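Local coordinates for hypothetical protein (Deinococcus radiodurans, PDB 1U5K) that is thought to take part in DNA repair and in recombination by the RecF pathway, and carries a zinc ion held by four cysteines, at residues 107-110 with 111-114; 126-129 with 130-133; 224-227 with 228-232. One frame throughout, in Å; residues are numbered along the deposited sequence.

Contact 1: 107-110 with 111-114; sequences EFSE and QAFD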
ATOM      1  N   GLU A 107       7.568 -20.565   3.397  1.00 39.33           N
ATOM      2  CA  GLU A 107       7.660 -20.413   4.848  1.00 38.08           C
ATOM      3  C   GLU A 107       6.359 -20.659   5.622  1.00 35.77           C
ATOM      4  O   GLU A 107       6.422 -20.748   6.846  1.00 35.84           O
ATOM      5  CB  GLU A 107       8.223 -19.033   5.218  1.00 39.06           C
ATOM      6  CG  GLU A 107       9.506 -18.665   4.490  1.00 41.96           C
ATOM      7  CD  GLU A 107      10.159 -17.385   4.991  1.00 47.91           C
ATOM      8  OE1 GLU A 107       9.562 -16.626   5.803  1.00 46.53           O
ATOM      9  OE2 GLU A 107      11.303 -17.176   4.524  1.00 47.67           O
ATOM     10  N   PHE A 108       5.209 -20.743   4.954  1.00 33.25           N
ATOM     11  CA  PHE A 108       3.914 -20.821   5.619  1.00 31.33           C
ATOM     12  C   PHE A 108       3.439 -22.219   5.988  1.00 31.51           C
ATOM     13  O   PHE A 108       2.868 -22.940   5.182  1.00 31.42           O
ATOM     14  CB  PHE A 108       2.808 -20.100   4.847  1.00 30.75           C
ATOM     15  CG  PHE A 108       1.617 -19.744   5.703  1.00 25.19           C
ATOM     16  CD1 PHE A 108       1.645 -18.665   6.563  1.00 24.71           C
ATOM     17  CD2 PHE A 108       0.478 -20.514   5.670  1.00 23.13           C
ATOM     18  CE1 PHE A 108       0.537 -18.352   7.342  1.00 27.11           C
ATOM     19  CE2 PHE A 108      -0.642 -20.213   6.419  1.00 24.98           C
ATOM     20  CZ  PHE A 108      -0.617 -19.112   7.263  1.00 24.96           C
ATOM     21  N   SER A 109       3.648 -22.566   7.252  1.00 32.21           N
ATOM     22  CA  SER A 109       3.505 -23.928   7.758  1.00 31.87           C
ATOM     23  C   SER A 109       2.113 -24.172   8.312  1.00 31.93           C
ATOM     24  O   SER A 109       1.321 -23.244   8.473  1.00 32.10           O
ATOM     25  CB  SER A 109       4.495 -24.139   8.902  1.00 33.24           C
ATOM     26  OG  SER A 109       4.289 -23.174   9.927  1.00 30.01           O
ATOM     27  N   GLU A 110       1.824 -25.423   8.647  1.00 31.36           N
ATOM     28  CA  GLU A 110       0.563 -25.746   9.294  1.00 31.52           C
ATOM     29  C   GLU A 110       0.393 -24.998  10.616  1.00 29.72           C
ATOM     30  O   GLU A 110      -0.706 -24.559  10.943  1.00 29.49           O
ATOM     31  CB  GLU A 110       0.403 -27.253   9.517  1.00 32.13           C
ATOM     32  CG  GLU A 110      -0.934 -27.575  10.171  1.00 35.15           C
ATOM     33  CD  GLU A 110      -1.378 -29.024  10.087  1.00 41.70           C
ATOM     34  OE1 GLU A 110      -0.553 -29.890   9.732  1.00 48.61           O
ATOM     35  OE2 GLU A 110      -2.555 -29.304  10.405  1.00 46.60           O
ATOM     36  N   GLN A 111       1.467 -24.855  11.382  1.00 29.57           N
ATOM     37  CA  GLN A 111       1.419 -24.174  12.671  1.00 29.41           C
ATOM     38  C   GLN A 111       1.036 -22.708  12.459  1.00 27.45           C
ATOM     39  O   GLN A 111       0.239 -22.144  13.201  1.00 26.40           O
ATOM     40  CB  GLN A 111       2.762 -24.293  13.389  1.00 30.72           C
ATOM     41  CG  GLN A 111       3.126 -25.695  13.857  1.00 36.23           C
ATOM     42  CD  GLN A 111       3.660 -26.633  12.788  1.00 41.14           C
ATOM     43  OE1 GLN A 111       3.990 -26.235  11.666  1.00 44.01           O
ATOM     44  NE2 GLN A 111       3.750 -27.906  13.150  1.00 47.20           N
ATOM     45  N   ALA A 112       1.564 -22.120  11.390  1.00 26.43           N
ATOM     46  CA  ALA A 112       1.283 -20.746  11.011  1.00 25.19           C
ATOM     47  C   ALA A 112      -0.174 -20.621  10.605  1.00 24.44           C
ATOM     48  O   ALA A 112      -0.850 -19.707  11.066  1.00 24.80           O
ATOM     49  CB  ALA A 112       2.230 -20.286   9.903  1.00 25.75           C
ATOM     50  N   PHE A 113      -0.675 -21.566   9.815  1.00 25.21           N
ATOM     51  CA  PHE A 113      -2.077 -21.581   9.431  1.00 25.30           C
ATOM     52  C   PHE A 113      -2.982 -21.590  10.666  1.00 25.10           C
ATOM     53  O   PHE A 113      -3.928 -20.801  10.767  1.00 23.03           O
ATOM     54  CB  PHE A 113      -2.472 -22.754   8.521  1.00 25.42           C
ATOM     55  CG  PHE A 113      -3.960 -22.783   8.257  1.00 25.52           C
ATOM     56  CD1 PHE A 113      -4.526 -21.900   7.356  1.00 24.37           C
ATOM     57  CD2 PHE A 113      -4.802 -23.595   9.005  1.00 25.67           C
ATOM     58  CE1 PHE A 113      -5.892 -21.849   7.176  1.00 25.90           C
ATOM     59  CE2 PHE A 113      -6.166 -23.559   8.837  1.00 26.90           C
ATOM     60  CZ  PHE A 113      -6.713 -22.689   7.928  1.00 26.81           C
ATOM     61  N   ASP A 114      -2.670 -22.468  11.612  1.00 25.51           N
ATOM     62  CA  ASP A 114      -3.536 -22.629  12.780  1.00 25.70           C
ATOM     63  C   ASP A 114      -3.577 -21.370  13.645  1.00 24.37           C
ATOM     64  O   ASP A 114      -4.631 -20.961  14.140  1.00 24.09           O
ATOM     65  CB  ASP A 114      -3.030 -23.766  13.663  1.00 26.91           C
ATOM     66  CG  ASP A 114      -3.340 -25.133  13.092  1.00 30.28           C
ATOM     67  OD1 ASP A 114      -4.308 -25.282  12.308  1.00 34.47           O
ATOM     68  OD2 ASP A 114      -2.635 -26.105  13.415  1.00 33.83           O
TER
HETATM   69  O   HOH W   1      -4.816 -27.135  10.461  1.00 40.94           O
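F108 lays its ring against the first turn of helix 110-125, touching A112 and F113. From CB the chain turns so that CG is anti to the backbone N (chi1 -160°), which swings the ring forward along the helix start. CD1 and CE1 then meet the methyl of A112, with F108 CE1 3.6 Å from A112 CB; this CH-pi contact lies over one face of the ring, offset toward its rim. Farther out, CE2 and CZ reach the backbone of F113, and F108 CE2 lies 3.8 Å from F113 CB, near the plane of the F113 ring and at its edge. F103, in the loop just after helix 86-102, meets F108 edge-to-face.

S109, between the phenylalanine and the helix, is the N-cap: its OG accepts from A112 N at 3.3 Å, while its carbonyl O begins the helical bonding by accepting from F113 N at 2.9 Å. On the solvent side, E110 and D114 stand one turn apart with carboxylate planes 54° to each other. Their nearest oxygens, E110 OE2 and D114 OD2, are 4.4 Å apart, and a water donating to both E110 OE2 and D114 OD1 probably eases the repulsion.

Contact 2: 126-129 with 130-133; sequences QPDP and EWVA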
ATOM      1  N   GLN A 126     -13.445 -11.593  20.443  1.00 31.96           N
ATOM      2  CA  GLN A 126     -12.922 -11.017  21.678  1.00 32.62           C
ATOM      3  C   GLN A 126     -13.234  -9.526  21.854  1.00 33.24           C
ATOM      4  O   GLN A 126     -13.443  -8.805  20.873  1.00 32.67           O
ATOM      5  CB  GLN A 126     -11.417 -11.275  21.838  1.00 32.99           C
ATOM      6  CG  GLN A 126     -10.956 -12.726  21.891  1.00 36.06           C
ATOM      7  CD  GLN A 126     -11.389 -13.534  23.116  1.00 40.70           C
ATOM      8  OE1 GLN A 126     -10.718 -14.500  23.478  1.00 40.20           O
ATOM      9  NE2 GLN A 126     -12.502 -13.163  23.738  1.00 44.13           N
ATOM     10  N   PRO A 127     -13.379  -9.069  23.098  1.00 33.14           N
ATOM     11  CA  PRO A 127     -13.669  -7.657  23.370  1.00 33.70           C
ATOM     12  C   PRO A 127     -12.652  -6.633  22.843  1.00 31.92           C
ATOM     13  O   PRO A 127     -13.084  -5.531  22.536  1.00 31.81           O
ATOM     14  CB  PRO A 127     -13.759  -7.576  24.903  1.00 34.09           C
ATOM     15  CG  PRO A 127     -13.680  -8.957  25.457  1.00 34.05           C
ATOM     16  CD  PRO A 127     -13.501  -9.895  24.309  1.00 35.13           C
ATOM     17  N   ASP A 128     -11.377  -6.987  22.711  1.00 30.39           N
ATOM     18  CA  ASP A 128     -10.302  -6.067  22.366  1.00 29.44           C
ATOM     19  C   ASP A 128      -9.548  -6.631  21.144  1.00 28.75           C
ATOM     20  O   ASP A 128      -8.503  -7.277  21.270  1.00 26.85           O
ATOM     21  CB  ASP A 128      -9.406  -5.945  23.596  1.00 28.69           C
ATOM     22  CG  ASP A 128      -8.381  -4.845  23.481  1.00 31.65           C
ATOM     23  OD1 ASP A 128      -8.155  -4.293  22.381  1.00 32.09           O
ATOM     24  OD2 ASP A 128      -7.744  -4.499  24.495  1.00 30.07           O
ATOM     25  N   PRO A 129     -10.119  -6.456  19.960  1.00 27.78           N
ATOM     26  CA  PRO A 129      -9.489  -7.013  18.760  1.00 27.35           C
ATOM     27  C   PRO A 129      -8.128  -6.399  18.446  1.00 26.56           C
ATOM     28  O   PRO A 129      -7.311  -7.167  17.946  1.00 26.17           O
ATOM     29  CB  PRO A 129     -10.532  -6.823  17.664  1.00 25.75           C
ATOM     30  CG  PRO A 129     -11.343  -5.728  18.143  1.00 28.51           C
ATOM     31  CD  PRO A 129     -11.427  -5.842  19.651  1.00 28.74           C
ATOM     32  N   GLU A 130      -7.858  -5.144  18.798  1.00 26.93           N
ATOM     33  CA  GLU A 130      -6.518  -4.597  18.612  1.00 26.54           C
ATOM     34  C   GLU A 130      -5.509  -5.458  19.366  1.00 26.51           C
ATOM     35  O   GLU A 130      -4.433  -5.766  18.841  1.00 24.07           O
ATOM     36  CB  GLU A 130      -6.383  -3.137  19.055  1.00 26.42           C
ATOM     37  CG  GLU A 130      -4.983  -2.616  18.757  1.00 27.05           C
ATOM     38  CD  GLU A 130      -4.664  -1.263  19.347  1.00 29.28           C
ATOM     39  OE1 GLU A 130      -5.396  -0.886  20.275  1.00 30.73           O
ATOM     40  OE2 GLU A 130      -3.726  -0.560  18.899  1.00 32.59           O
ATOM     41  N   TRP A 131      -5.862  -5.851  20.590  1.00 25.31           N
ATOM     42  CA  TRP A 131      -4.953  -6.609  21.434  1.00 25.52           C
ATOM     43  C   TRP A 131      -4.740  -8.013  20.859  1.00 25.54           C
ATOM     44  O   TRP A 131      -3.629  -8.554  20.900  1.00 25.75           O
ATOM     45  CB  TRP A 131      -5.382  -6.673  22.907  1.00 26.23           C
ATOM     46  CG  TRP A 131      -4.341  -7.316  23.759  1.00 23.10           C
ATOM     47  CD1 TRP A 131      -4.473  -8.459  24.475  1.00 25.74           C
ATOM     48  CD2 TRP A 131      -2.996  -6.873  23.961  1.00 27.48           C
ATOM     49  NE1 TRP A 131      -3.288  -8.768  25.095  1.00 26.54           N
ATOM     50  CE2 TRP A 131      -2.366  -7.802  24.811  1.00 26.02           C
ATOM     51  CE3 TRP A 131      -2.250  -5.775  23.510  1.00 28.17           C
ATOM     52  CZ2 TRP A 131      -1.032  -7.683  25.210  1.00 24.52           C
ATOM     53  CZ3 TRP A 131      -0.932  -5.679  23.866  1.00 24.95           C
ATOM     54  CH2 TRP A 131      -0.343  -6.605  24.741  1.00 24.65           C
ATOM     55  N   VAL A 132      -5.802  -8.615  20.338  1.00 24.10           N
ATOM     56  CA  VAL A 132      -5.653  -9.901  19.654  1.00 24.31           C
ATOM     57  C   VAL A 132      -4.620  -9.752  18.532  1.00 23.27           C
ATOM     58  O   VAL A 132      -3.706 -10.567  18.396  1.00 23.05           O
ATOM     59  CB  VAL A 132      -6.993 -10.426  19.117  1.00 24.08           C
ATOM     60  CG1 VAL A 132      -6.850 -11.747  18.388  1.00 23.19           C
ATOM     61  CG2 VAL A 132      -8.004 -10.630  20.254  1.00 28.36           C
ATOM     62  N   ALA A 133      -4.751  -8.701  17.733  1.00 23.38           N
ATOM     63  CA  ALA A 133      -3.869  -8.529  16.582  1.00 22.60           C
ATOM     64  C   ALA A 133      -2.424  -8.266  16.987  1.00 23.03           C
ATOM     65  O   ALA A 133      -1.526  -8.833  16.369  1.00 22.83           O
ATOM     66  CB  ALA A 133      -4.390  -7.433  15.655  1.00 23.07           C
TER
HETATM   67  O   HOH W   2      -9.525  -3.103  20.236  1.00 27.57           O
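Q126, the first residue to leave helix 110-125, lends its aliphatic part to the start of the next helix: Q126 CB lies 3.8 Å from V132 CG2, the two side chains crossing at about a right angle. Its carbonyl O accepts from R88 NH1 of helix 86-102.

D128 follows as the N-cap of helix 129-141. With CG anti to the backbone N (chi1 -170°), the carboxylate folds forward over the first turn, where D128 OD1 accepts a weak bond from W131 N at 3.3 Å. The same N-H is shared with D128 O, again weakly. A water donates a hydrogen bond to D128 OD1 and accepts one from E130 N, serving a second amide at the helix start. CG of D128 rests 3.6 Å from W131 CB, the carboxylate and indole planes being 43° apart. D128 OD2 turns instead to R211, which also pairs with E130 OE1; the arginine thus bridges two acidic side chains, probably offsetting their mutual repulsion at the N-terminus of the helix. E130 OE2 accepts from W215 NE1, and W131 NE1 donates to S201 O. The carbonyl of D128 meanwhile starts the regular helical pattern, receiving V132 N at 3.2 Å in the carbonyl plane.

P129, the first helical residue, has no amide hydrogen, and in the first turn of a helix none is needed for a bond to the carbonyl four residues back. P129 O accepts from A133 N at 3.0 Å.

Contact 3: 224-227 with 228-232; sequences VQVG and GVHSW
H230 sets its imidazole across the side chain of V226, the two crossing at about a right angle, with H230 CE1 3.9 Å from both CB and CG1 of the valine. The ring gets there because its CG lies beside the backbone N and anti to the carbonyl carbon (chi1 -63°), carrying the imidazole back toward the end of helix 211-225.

At its edge, H230 NE2 donates to V226 O over 2.9 Å, a nearly straight bond with an N-H...O angle of 166°. The oxygen lies close to the imidazole plane, but the donor stands well above the plane of the carbonyl and does not use a lone pair. The other ring nitrogen, H230 ND1, accepts from W232 NE1 at 2.9 Å. With one nitrogen donating and the other accepting, the ring is fixed in its rotation, and the pattern is consistent with a neutral imidazole protonated on NE2. H230 thereby relays a polar link from the backbone just beyond the helix to the indole of the short 3-10 turn, and both nitrogens of this buried ring are satisfied.

V226 is the first residue to leave helical geometry, and G227 and G228 carry the chain round the bend. G228 has a positive phi, and its backbone conformation would drive a CB into G227 O, which calls for glycine.

S231 OG is hydrogen-bonded to A84 O of the second subunit, and V229 packs on P86 of that subunit. Within the chain, H230 touches A101 of helix 86-102 and V222 and T223 of helix 211-225, while W232 touches L94 and A101 of the first helix and E219 and V222 of the second, with F98 edge-to-face.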
ATOM      1  N   VAL A 224      12.791  -4.172   8.367  1.00 25.32           N
ATOM      2  CA  VAL A 224      14.232  -4.391   8.278  1.00 25.49           C
ATOM      3  C   VAL A 224      14.552  -5.855   7.983  1.00 25.03           C
ATOM      4  O   VAL A 224      15.438  -6.135   7.188  1.00 25.99           O
ATOM      5  CB  VAL A 224      14.972  -3.892   9.523  1.00 24.61           C
ATOM      6  CG1 VAL A 224      16.438  -4.348   9.538  1.00 28.03           C
ATOM      7  CG2 VAL A 224      14.843  -2.389   9.589  1.00 26.20           C
ATOM      8  N   GLN A 225      13.839  -6.799   8.585  1.00 24.63           N
ATOM      9  CA  GLN A 225      14.181  -8.207   8.497  1.00 25.33           C
ATOM     10  C   GLN A 225      13.682  -8.865   7.211  1.00 26.77           C
ATOM     11  O   GLN A 225      14.317  -9.792   6.712  1.00 25.13           O
ATOM     12  CB  GLN A 225      13.585  -8.983   9.669  1.00 26.38           C
ATOM     13  CG  GLN A 225      14.136  -8.668  11.061  1.00 27.18           C
ATOM     14  CD  GLN A 225      15.369  -9.481  11.374  1.00 33.55           C
ATOM     15  OE1 GLN A 225      15.347 -10.710  11.250  1.00 33.98           O
ATOM     16  NE2 GLN A 225      16.447  -8.799  11.757  1.00 31.37           N
ATOM     17  N   VAL A 226      12.541  -8.422   6.692  1.00 26.49           N
ATOM     18  CA  VAL A 226      11.879  -9.135   5.600  1.00 29.40           C
ATOM     19  C   VAL A 226      11.854  -8.210   4.400  1.00 31.46           C
ATOM     20  O   VAL A 226      11.453  -7.061   4.540  1.00 33.52           O
ATOM     21  CB  VAL A 226      10.426  -9.514   5.920  1.00 28.41           C
ATOM     22  CG1 VAL A 226       9.736 -10.190   4.748  1.00 29.00           C
ATOM     23  CG2 VAL A 226      10.383 -10.406   7.125  1.00 30.69           C
ATOM     24  N   GLY A 227      12.276  -8.687   3.235  1.00 34.05           N
ATOM     25  CA  GLY A 227      12.050  -7.919   2.020  1.00 36.35           C
ATOM     26  C   GLY A 227      10.599  -7.636   1.657  1.00 36.75           C
ATOM     27  O   GLY A 227       9.696  -8.409   1.957  1.00 37.28           O
ATOM     28  N   GLY A 228      10.361  -6.554   0.922  1.00 37.85           N
ATOM     29  CA  GLY A 228       9.051  -6.273   0.355  1.00 36.95           C
ATOM     30  C   GLY A 228       8.624  -4.823   0.529  1.00 36.38           C
ATOM     31  O   GLY A 228       9.386  -4.006   1.037  1.00 36.57           O
ATOM     32  N   VAL A 229       7.367  -4.548   0.190  1.00 35.66           N
ATOM     33  CA  VAL A 229       6.800  -3.207   0.256  1.00 35.49           C
ATOM     34  C   VAL A 229       6.130  -2.969   1.605  1.00 33.47           C
ATOM     35  O   VAL A 229       5.937  -1.840   2.034  1.00 34.90           O
ATOM     36  CB  VAL A 229       5.734  -3.016  -0.844  1.00 35.99           C
ATOM     37  CG1 VAL A 229       6.375  -3.284  -2.207  1.00 36.58           C
ATOM     38  CG2 VAL A 229       4.466  -3.888  -0.583  1.00 34.51           C
ATOM     39  N   HIS A 230       5.695  -4.038   2.258  1.00 31.46           N
ATOM     40  CA  HIS A 230       5.060  -3.892   3.566  1.00 27.49           C
ATOM     41  C   HIS A 230       3.923  -2.862   3.535  1.00 26.44           C
ATOM     42  O   HIS A 230       3.784  -1.982   4.388  1.00 23.39           O
ATOM     43  CB  HIS A 230       6.135  -3.649   4.631  1.00 26.64           C
ATOM     44  CG  HIS A 230       7.077  -4.807   4.769  1.00 25.33           C
ATOM     45  ND1 HIS A 230       6.660  -6.048   5.190  1.00 25.49           N
ATOM     46  CD2 HIS A 230       8.375  -4.950   4.413  1.00 27.48           C
ATOM     47  CE1 HIS A 230       7.662  -6.902   5.108  1.00 26.59           C
ATOM     48  NE2 HIS A 230       8.719  -6.254   4.657  1.00 25.87           N
ATOM     49  N   SER A 231       3.069  -3.045   2.534  1.00 25.41           N
ATOM     50  CA  SER A 231       1.801  -2.332   2.409  1.00 23.68           C
ATOM     51  C   SER A 231       0.809  -2.605   3.542  1.00 22.33           C
ATOM     52  O   SER A 231      -0.166  -1.893   3.774  1.00 23.22           O
ATOM     53  CB  SER A 231       1.203  -2.622   1.032  1.00 23.10           C
ATOM     54  OG  SER A 231       0.936  -3.996   0.816  1.00 22.72           O
ATOM     55  N   TRP A 232       1.000  -3.701   4.253  1.00 22.09           N
ATOM     56  CA  TRP A 232       0.179  -4.003   5.413  1.00 22.19           C
ATOM     57  C   TRP A 232       0.243  -2.915   6.466  1.00 22.91           C
ATOM     58  O   TRP A 232      -0.652  -2.795   7.296  1.00 23.14           O
ATOM     59  CB  TRP A 232       0.606  -5.340   6.016  1.00 23.31           C
ATOM     60  CG  TRP A 232       1.980  -5.367   6.577  1.00 21.85           C
ATOM     61  CD1 TRP A 232       3.103  -5.754   5.924  1.00 23.29           C
ATOM     62  CD2 TRP A 232       2.380  -5.007   7.905  1.00 17.57           C
ATOM     63  NE1 TRP A 232       4.192  -5.619   6.747  1.00 21.24           N
ATOM     64  CE2 TRP A 232       3.774  -5.179   7.977  1.00 22.52           C
ATOM     65  CE3 TRP A 232       1.710  -4.559   9.044  1.00 24.82           C
ATOM     66  CZ2 TRP A 232       4.501  -4.942   9.148  1.00 21.28           C
ATOM     67  CZ3 TRP A 232       2.438  -4.310  10.210  1.00 22.14           C
ATOM     68  CH2 TRP A 232       3.823  -4.478  10.243  1.00 19.44           C
TER

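In the fold
All three contacts are local structures at helix ends in the helical part of the protein. Contacts 1 and 2 cap the starts of consecutive helices, 110-125 and 129-141, with centres about 21 Å apart. Contact 3 spans the end of helix 211-225 and the loop after it. Its centre lies about 19 Å from that of contact 1 and about 23 Å from that of contact 2. None touches another: the nearest atoms of contacts 1 and 3 are about 6 Å apart. Helix 86-102 is common ground, since side chains of contacts 2 and 3 pack on it and contact 1 meets F103 just beyond its end. Contacts 2 and 3 lie on opposite sides of the chain's centre, and all three are away from the zinc site of C153, C156, C173 and C176.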